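Local coordinates for putative carboxynorspermidine decarboxylase protein (PDB 3MT1), which probably catalyses the pyridoxal 5'-phosphate-dependent decarboxylation of carboxynorspermidine and carboxyspermidine, yielding norspermidine and spermidine, at the interface of chains A and B. Residues are numbered along the deposited sequence; one frame, centred on the assembly and turned at random. Chains: chain A/B, Putative carboxynorspermidine decarboxylase protein.

Contact 1: the interface of chains A and B. Residues chain A 40, 42, 61, 65, 68-69; chain B 357, 360-361, 364-365.
B:Glu361 reaches from the C-terminal helix 357-362 of one subunit to A:Trp42 and A:Arg69 of the other, in the homodimer typical of class-II Orn/Lys/Arg decarboxylases. It illustrates how one residue can use backbone and side chain on different partners. Its carbonyl takes the indole N-H edge-on: A:Trp42 NE1 lies 2.8 Å from B:Glu361 O, a nearly straight bond (172° at the hydrogen). Its carboxylate, carried away by a CG anti to the backbone N (chi1 -160°), meets the guanidinium side-on. A:Arg69 NE and B:Glu361 OE1 form a salt bridge of 2.7 Å, and A:Arg69 NH2 gives the same OE1 a second bond of 3.0 Å. Both nitrogens approach from one face of the carboxylate, although OE1 itself sits in the guanidinium plane. The indole is flanked on both sides, with A:Arg69 NE over the rim of one face and B:Ser365 CB over the other, 3.4 Å from the centre of the five-membered ring. An alanine in place of A:Trp42 would probably leave the B:Glu361 carbonyl without its N-H mate and open a gap beneath B:Ser365. Farther along, B:Tyr357 slides antiparallel past A:Phe61, with CA over one face of its ring, and the phenol tip of B:Tyr357 ends against the backbone of helix 60-70, with B:Tyr357 OH 3.3 Å from A:Leu65 CA. B:Tyr360 lies alongside A:Phe61, its CD2 3.6 Å from A:Phe61 CB.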
# COMPACT_ATOMS: atom_id res chain seq x y z
N ALA A 40 -7.47 9.36 9.81
CA ALA A 40 -8.58 8.66 10.39
C ALA A 40 -8.18 8.03 11.70
O ALA A 40 -8.75 7.07 12.14
CB ALA A 40 -9.05 7.60 9.42
N TRP A 42 -8.61 7.51 14.97
CA TRP A 42 -9.80 7.96 15.67
C TRP A 42 -9.60 8.24 17.16
O TRP A 42 -10.39 8.93 17.78
CB TRP A 42 -11.00 7.03 15.43
CG TRP A 42 -10.71 5.58 15.65
CD1 TRP A 42 -10.33 4.67 14.69
CD2 TRP A 42 -10.80 4.87 16.88
NE1 TRP A 42 -10.18 3.43 15.26
CE2 TRP A 42 -10.45 3.52 16.61
CE3 TRP A 42 -11.13 5.23 18.19
CZ2 TRP A 42 -10.42 2.53 17.61
CZ3 TRP A 42 -11.11 4.23 19.20
CH2 TRP A 42 -10.74 2.90 18.89
N PHE A 61 -17.09 2.44 5.00
CA PHE A 61 -16.31 2.34 6.22
C PHE A 61 -15.94 3.67 6.84
O PHE A 61 -16.01 3.81 8.06
CB PHE A 61 -15.12 1.44 6.00
CG PHE A 61 -15.51 0.01 5.88
CD1 PHE A 61 -16.84 -0.37 6.11
CD2 PHE A 61 -14.56 -0.97 5.61
CE1 PHE A 61 -17.25 -1.70 6.05
CE2 PHE A 61 -14.96 -2.33 5.56
CZ PHE A 61 -16.31 -2.69 5.77
N LEU A 65 -17.22 5.16 10.40
CA LEU A 65 -16.24 5.64 11.36
C LEU A 65 -16.55 7.09 11.73
O LEU A 65 -16.47 7.43 12.91
CB LEU A 65 -14.81 5.53 10.82
CG LEU A 65 -13.63 5.95 11.71
CD1 LEU A 65 -13.35 4.85 12.68
CD2 LEU A 65 -12.35 6.24 10.97
N GLU A 68 -19.66 7.16 14.05
CA GLU A 68 -19.51 6.47 15.36
C GLU A 68 -18.41 7.04 16.28
O GLU A 68 -18.52 6.95 17.49
CB GLU A 68 -19.37 4.95 15.18
CG GLU A 68 -20.65 4.28 14.64
CD GLU A 68 -20.53 2.75 14.39
OE1 GLU A 68 -19.43 2.17 14.59
OE2 GLU A 68 -21.56 2.15 13.97
N ARG A 69 -17.37 7.66 15.72
CA ARG A 69 -16.24 8.11 16.54
C ARG A 69 -16.07 9.62 16.54
O ARG A 69 -15.43 10.17 17.43
CB ARG A 69 -14.93 7.48 16.03
CG ARG A 69 -14.92 5.95 16.06
CD ARG A 69 -14.93 5.46 17.43
NE ARG A 69 -14.85 4.02 17.47
CZ ARG A 69 -14.75 3.31 18.59
NH1 ARG A 69 -14.70 3.92 19.76
NH2 ARG A 69 -14.69 1.98 18.54
N TYR B 357 -15.79 -4.13 8.90
CA TYR B 357 -15.61 -2.82 9.49
C TYR B 357 -14.62 -2.84 10.66
O TYR B 357 -13.74 -1.96 10.80
CB TYR B 357 -16.97 -2.22 9.93
CG TYR B 357 -16.81 -0.94 10.66
CD1 TYR B 357 -16.49 0.24 9.97
CD2 TYR B 357 -16.91 -0.88 12.05
CE1 TYR B 357 -16.32 1.43 10.64
CE2 TYR B 357 -16.73 0.32 12.74
CZ TYR B 357 -16.43 1.46 12.01
OH TYR B 357 -16.21 2.64 12.63
N TYR B 360 -11.15 -2.71 9.56
CA TYR B 360 -10.79 -1.34 9.22
C TYR B 360 -10.55 -0.49 10.46
O TYR B 360 -9.49 0.12 10.58
CB TYR B 360 -11.87 -0.70 8.35
CG TYR B 360 -11.74 0.79 8.15
CD1 TYR B 360 -10.69 1.34 7.39
CD2 TYR B 360 -12.71 1.64 8.66
CE1 TYR B 360 -10.62 2.74 7.19
CE2 TYR B 360 -12.65 3.00 8.47
CZ TYR B 360 -11.62 3.54 7.75
OH TYR B 360 -11.62 4.89 7.57
N GLU B 361 -11.52 -0.50 11.39
CA GLU B 361 -11.52 0.40 12.54
C GLU B 361 -10.31 0.14 13.41
O GLU B 361 -9.65 1.09 13.88
CB GLU B 361 -12.77 0.23 13.39
CG GLU B 361 -13.03 1.43 14.27
CD GLU B 361 -14.05 1.18 15.35
OE1 GLU B 361 -14.91 2.08 15.58
OE2 GLU B 361 -13.97 0.11 15.99
N LEU B 364 -6.75 1.53 12.69
CA LEU B 364 -6.53 2.99 12.80
C LEU B 364 -6.30 3.49 14.21
O LEU B 364 -5.88 4.61 14.42
CB LEU B 364 -7.73 3.77 12.23
CG LEU B 364 -7.68 3.76 10.71
CD1 LEU B 364 -9.02 4.15 10.10
CD2 LEU B 364 -6.47 4.61 10.17
N SER B 365 -6.60 2.66 15.17
CA SER B 365 -6.46 3.03 16.56
C SER B 365 -6.91 1.87 17.38
O SER B 365 -7.15 2.02 18.56
CB SER B 365 -7.27 4.28 16.91
OG SER B 365 -6.41 5.37 17.22
OXT SER B 365 -7.04 0.77 16.87

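Contact 2: the interface of chains A and B. Residues chain A 248, 258, 291, 293-295; chain B 79-80, 140.
A:Ile258 and B:Val79 meet methyl to methyl, the delta carbon CD1 of the isoleucine lying 3.4 Å from CG1 of the valine as the two side chains cross at about a right angle. The valine is forked between two partners: with CG1 anti to the backbone N (chi1 175°), its other branch, CG2, turns to A:Cys295 CB at 3.8 Å. B:Ala80 extends the apolar patch, its methyl CB 3.8 Å from the CB methylene of A:Asp248. Polar bonds border this small core and rest on main-chain carbonyls. A:Lys293 bends at its last torsion, bringing the amino nitrogen NZ to 3.0 Å from B:Ala80 O. On the B:Arg140 side, the guanidinium NH2 of that residue reaches A:Ser294 O at 3.3 Å, a long but straight bond (168° at the hydrogen) lying in both the carbonyl and the guanidinium planes. Behind these contacts stand strands 240-251 and 255-259, which present A:Asp248 and A:Ile258, and the loop after strand 286-291, which supplies A:Lys293 to A:Cys295. The patch thus joins the loop following strand 73-78 of one subunit to the cysteine-bearing loop of the other, which is likely to fix that loop beside one of the two active sites that the subunits build jointly.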
# COMPACT_ATOMS: atom_id res chain seq x y z
N ASP A 248 21.69 -0.34 10.53
CA ASP A 248 22.85 -0.68 9.77
C ASP A 248 23.30 0.59 9.11
O ASP A 248 22.50 1.50 8.90
CB ASP A 248 22.50 -1.75 8.73
CG ASP A 248 23.72 -2.39 8.08
OD1 ASP A 248 24.74 -2.58 8.77
OD2 ASP A 248 23.64 -2.72 6.88
N ILE A 258 20.30 2.35 7.17
CA ILE A 258 19.07 1.60 7.02
C ILE A 258 18.34 1.63 8.34
O ILE A 258 18.94 1.44 9.41
CB ILE A 258 19.35 0.13 6.61
CG1 ILE A 258 20.34 0.14 5.43
CG2 ILE A 258 18.01 -0.61 6.31
CD1 ILE A 258 20.41 -1.17 4.65
N CYS A 291 17.46 4.70 4.06
CA CYS A 291 16.71 3.64 3.36
C CYS A 291 15.94 2.74 4.26
O CYS A 291 16.32 2.51 5.41
CB CYS A 291 17.64 2.70 2.59
SG CYS A 291 18.93 3.48 1.78
N LYS A 293 14.18 -0.94 5.40
CA LYS A 293 14.55 -2.29 5.73
C LYS A 293 14.22 -3.26 4.61
O LYS A 293 14.00 -4.42 4.88
CB LYS A 293 13.74 -2.69 6.99
CG LYS A 293 14.34 -3.85 7.81
CD LYS A 293 13.31 -4.54 8.72
CE LYS A 293 13.74 -5.96 9.10
NZ LYS A 293 14.70 -6.01 10.26
N SER A 294 14.14 -2.83 3.36
CA SER A 294 13.88 -3.77 2.28
C SER A 294 14.87 -3.56 1.16
O SER A 294 15.70 -2.65 1.21
CB SER A 294 12.47 -3.62 1.73
OG SER A 294 12.50 -2.78 0.57
N CYS A 295 14.76 -4.39 0.13
CA CYS A 295 15.77 -4.38 -0.95
C CYS A 295 15.29 -3.84 -2.30
O CYS A 295 15.72 -4.29 -3.35
CB CYS A 295 16.45 -5.75 -1.11
SG CYS A 295 15.34 -7.16 -1.21
N VAL B 79 17.95 -7.45 4.88
CA VAL B 79 18.91 -6.43 4.54
C VAL B 79 19.61 -5.98 5.81
O VAL B 79 20.82 -5.80 5.81
CB VAL B 79 18.21 -5.26 3.81
CG1 VAL B 79 19.15 -4.17 3.57
CG2 VAL B 79 17.69 -5.74 2.48
N ALA B 80 18.88 -5.87 6.92
CA ALA B 80 19.47 -5.48 8.20
C ALA B 80 18.75 -6.12 9.39
O ALA B 80 17.59 -5.74 9.66
CB ALA B 80 19.45 -3.97 8.34
N ARG B 140 24.50 -2.32 -2.97
CA ARG B 140 24.13 -2.43 -1.55
C ARG B 140 23.39 -3.73 -1.14
O ARG B 140 22.87 -3.86 -0.03
CB ARG B 140 23.35 -1.18 -1.09
CG ARG B 140 21.91 -1.05 -1.58
CD ARG B 140 21.19 0.13 -0.88
NE ARG B 140 19.73 0.09 -1.02
CZ ARG B 140 18.90 -0.60 -0.23
NH1 ARG B 140 19.38 -1.31 0.79
NH2 ARG B 140 17.59 -0.58 -0.46

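Contact 3: the interface of chains A and B. Residues chain A 37, 58-59, 62, 79; chain B 295, 333-335.
Carboxylate oxygen OE1 of A:Glu62, a residue that packs against the backbone of B:Asn333, is gripped twice by A:Ser58: its backbone N stands 3.0 Å from OE1, nearly along the C-O axis, and its hydroxyl OG 3.1 Å from OE1, tilted above the carboxylate plane on the same face. A:Ser59 OG donates to B:Asn333 O at 2.8 Å, in the carbonyl plane and on a lone pair, and also accepts from A:Glu62 N, so this serine caps the start of helix 60-70 while reaching across. Its OG stands between the backbone N and the carbonyl carbon (chi1 69°), a position that serves both tasks. The other carboxylate oxygen, A:Glu62 OE2, is modelled 3.0 Å from B:Asn333 O, two apparent acceptors whose approach is doubtful. An alanine at A:Glu62 would probably leave the N-H and hydroxyl of A:Ser58 without their acceptor and set this loop free to shift beside B:Asn333. The amide tip of B:Asn333 lies between A:Lys37 and A:Ser58, ND2 3.6 Å from A:Ser58 OG and OD1 toward A:Lys37 CB. The extended side chain of A:Lys37, by family the lysine that carries pyridoxal phosphate, passes B:Cys295, with NZ and SG 4.0 Å apart. That cysteine matches the active-site cysteine that related decarboxylases contribute from the second subunit. In this composite active centre the seam anchors the partner's turn at B:Asn333, which is likely to help keep its cysteine next to the cofactor lysine.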
# COMPACT_ATOMS: atom_id res chain seq x y z
N LYS A 37 -10.18 10.54 4.46
CA LYS A 37 -9.25 9.88 3.54
C LYS A 37 -7.80 10.23 3.84
O LYS A 37 -6.88 9.48 3.51
CB LYS A 37 -9.58 10.15 2.06
CG LYS A 37 -9.32 11.61 1.59
CD LYS A 37 -10.03 11.92 0.29
CE LYS A 37 -9.83 13.39 -0.09
NZ LYS A 37 -10.00 13.62 -1.57
N SER A 58 -15.55 9.04 1.89
CA SER A 58 -15.61 8.60 0.53
C SER A 58 -15.68 7.08 0.48
O SER A 58 -15.17 6.46 -0.47
CB SER A 58 -14.37 9.10 -0.22
OG SER A 58 -13.22 8.58 0.40
N SER A 59 -16.29 6.48 1.50
CA SER A 59 -16.55 5.06 1.47
C SER A 59 -17.47 4.73 2.61
O SER A 59 -17.60 5.54 3.52
CB SER A 59 -15.27 4.27 1.64
OG SER A 59 -14.79 4.44 2.96
N GLU A 62 -15.62 4.64 6.00
CA GLU A 62 -15.28 6.00 6.45
C GLU A 62 -16.46 6.75 7.01
O GLU A 62 -16.35 7.42 8.02
CB GLU A 62 -14.65 6.84 5.34
CG GLU A 62 -13.18 6.50 5.10
CD GLU A 62 -12.48 7.42 4.11
OE1 GLU A 62 -13.16 8.30 3.50
OE2 GLU A 62 -11.23 7.27 3.95
N VAL A 79 -16.99 8.21 -5.48
CA VAL A 79 -16.91 8.09 -6.91
C VAL A 79 -18.05 7.22 -7.45
O VAL A 79 -18.56 7.46 -8.55
CB VAL A 79 -15.49 7.54 -7.30
CG1 VAL A 79 -15.40 7.04 -8.73
CG2 VAL A 79 -14.46 8.63 -7.09
N CYS B 295 -10.58 8.33 -5.07
CA CYS B 295 -10.47 9.72 -5.48
C CYS B 295 -9.29 9.99 -6.43
O CYS B 295 -9.40 10.81 -7.37
CB CYS B 295 -10.32 10.57 -4.22
SG CYS B 295 -11.56 10.17 -2.92
N ASN B 333 -8.67 5.02 1.52
CA ASN B 333 -10.01 5.56 1.32
C ASN B 333 -11.09 4.87 2.15
O ASN B 333 -12.26 5.21 2.07
CB ASN B 333 -10.39 5.57 -0.19
CG ASN B 333 -10.01 6.90 -0.91
OD1 ASN B 333 -9.01 7.54 -0.59
ND2 ASN B 333 -10.83 7.29 -1.90
N GLY B 334 -10.70 3.89 2.97
CA GLY B 334 -11.64 2.99 3.60
C GLY B 334 -12.40 2.10 2.63
O GLY B 334 -13.39 1.45 3.02
N VAL B 335 -11.98 2.03 1.37
CA VAL B 335 -12.67 1.08 0.48
C VAL B 335 -12.62 -0.35 1.01
O VAL B 335 -11.68 -0.76 1.69
CB VAL B 335 -12.29 1.14 -1.04
CG1 VAL B 335 -12.36 2.57 -1.57
CG2 VAL B 335 -10.96 0.51 -1.30

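Contact 4: the interface of chains A and B. Residues chain A 326, 329, 340, 353, 355; chain B 362-365.
The C-terminal tail of this class-II decarboxylase, where helix 357-362 of chain B runs out, lies against the C-terminal sheet domain of chain A, and A:Arg353 and A:Lys329 there seize its main-chain carbonyls. A:Arg353, at the end of strand 349-353, grips B:Gln362 O side-on with two nitrogens. NE donates at 2.8 Å to B:Gln362 O in the carbonyl plane, whereas NH2, at 3.0 Å from the same oxygen, comes from well above that plane. The chain starts with CG anti to the backbone N (chi1 -180°) and bends at the next torsion, which brings the guanidinium under the rim of the A:Phe355 ring, tilted against it, with A:Phe355 CE2 3.6 Å above the guanidinium plane, over its centre. A positive group at the carboxyl end of a helix would be expected to suit the helix dipole. A:Lys329, bent at its own tip, brings NZ to 2.7 Å from B:Ser363 O, tilted 23° from the carbonyl plane. A:Phe355 also touches this carbonyl, its CZ 3.5 Å from B:Ser363 O. Farther on, the delta methyl CD1 of A:Ile340, from strand 339-343, rests 3.5 Å from B:Leu364 O. The terminal carboxylate follows alongside the aliphatic part of the arginine, with B:Ser365 OXT 3.5 Å from A:Arg353 CD.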
# COMPACT_ATOMS: atom_id res chain seq x y z
N MSE A 326 -0.82 6.56 7.82
CA MSE A 326 -1.41 5.51 8.64
C MSE A 326 -2.62 4.93 7.94
O MSE A 326 -3.02 3.80 8.20
CB MSE A 326 -1.87 6.04 9.98
CG MSE A 326 -0.82 5.99 11.02
SE MSE A 326 -1.21 7.11 12.59
CE MSE A 326 -0.77 8.80 11.76
N LYS A 329 -0.90 2.25 5.41
CA LYS A 329 0.18 1.40 5.81
C LYS A 329 -0.26 -0.03 5.51
O LYS A 329 -1.49 -0.37 5.53
CB LYS A 329 0.43 1.58 7.30
CG LYS A 329 -0.83 1.40 8.12
CD LYS A 329 -0.57 1.45 9.64
CE LYS A 329 -1.83 1.62 10.43
NZ LYS A 329 -2.81 0.58 10.03
N ILE A 340 0.82 3.02 16.91
CA ILE A 340 0.23 4.34 16.96
C ILE A 340 0.30 4.83 18.39
O ILE A 340 -0.12 4.13 19.30
CB ILE A 340 -1.22 4.30 16.48
CG1 ILE A 340 -1.24 3.93 14.98
CG2 ILE A 340 -1.95 5.61 16.81
CD1 ILE A 340 -2.59 3.54 14.41
N ARG A 353 -1.98 1.62 20.11
CA ARG A 353 -2.19 0.45 19.29
C ARG A 353 -0.89 -0.17 18.87
O ARG A 353 -0.13 0.46 18.16
CB ARG A 353 -3.03 0.83 18.04
CG ARG A 353 -3.35 -0.31 17.07
CD ARG A 353 -4.35 -1.32 17.66
NE ARG A 353 -4.92 -2.16 16.61
CZ ARG A 353 -4.55 -3.42 16.33
NH1 ARG A 353 -3.61 -4.04 17.04
NH2 ARG A 353 -5.14 -4.06 15.34
N PHE A 355 0.69 -3.35 16.76
CA PHE A 355 0.35 -4.36 15.80
C PHE A 355 1.25 -5.55 16.06
O PHE A 355 2.46 -5.39 16.24
CB PHE A 355 0.51 -3.81 14.40
CG PHE A 355 -0.40 -2.68 14.09
CD1 PHE A 355 0.04 -1.38 14.11
CD2 PHE A 355 -1.73 -2.92 13.81
CE1 PHE A 355 -0.83 -0.31 13.84
CE2 PHE A 355 -2.62 -1.88 13.53
CZ PHE A 355 -2.17 -0.57 13.54
N GLN B 362 -10.05 -1.16 13.61
CA GLN B 362 -8.93 -1.66 14.40
C GLN B 362 -7.54 -1.43 13.76
O GLN B 362 -6.51 -1.50 14.44
CB GLN B 362 -9.15 -3.14 14.74
CG GLN B 362 -10.19 -3.31 15.84
CD GLN B 362 -10.84 -4.68 15.85
OE1 GLN B 362 -10.42 -5.60 15.15
NE2 GLN B 362 -11.90 -4.82 16.63
N SER B 363 -7.50 -1.12 12.48
CA SER B 363 -6.22 -0.76 11.90
C SER B 363 -5.84 0.71 12.15
O SER B 363 -4.71 1.09 11.90
CB SER B 363 -6.20 -1.07 10.41
OG SER B 363 -7.02 -0.13 9.74
N LEU B 364 -6.75 1.53 12.69
CA LEU B 364 -6.53 2.99 12.80
C LEU B 364 -6.30 3.49 14.21
O LEU B 364 -5.88 4.61 14.42
CB LEU B 364 -7.73 3.77 12.23
CG LEU B 364 -7.68 3.76 10.71
CD1 LEU B 364 -9.02 4.15 10.10
CD2 LEU B 364 -6.47 4.61 10.17
N SER B 365 -6.60 2.66 15.17
CA SER B 365 -6.46 3.03 16.56
C SER B 365 -6.91 1.87 17.38
O SER B 365 -7.15 2.02 18.56
CB SER B 365 -7.27 4.28 16.91
OG SER B 365 -6.41 5.37 17.22
OXT SER B 365 -7.04 0.77 16.87

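Contacts 1 and 4, whose C-alpha centres are about 9 Å apart, share B:Leu364 and B:Ser365: the tail of chain B lies between the two, one flank toward helix 60-70 of chain A and the other toward its C-terminal sheet domain. Contact 3 lies about 12 Å from contact 1 between C-alpha centres and also uses helix 60-70, so tail docking and active-site assembly draw on one element. Contact 2, about 33 Å from contact 3 between C-alpha centres, pairs B:Val79 with A:Cys295, whereas contact 3 holds A:Val79 and B:Cys295. By two-fold symmetry, contacts 2 and 3 therefore probably border opposite members of the pair of active sites.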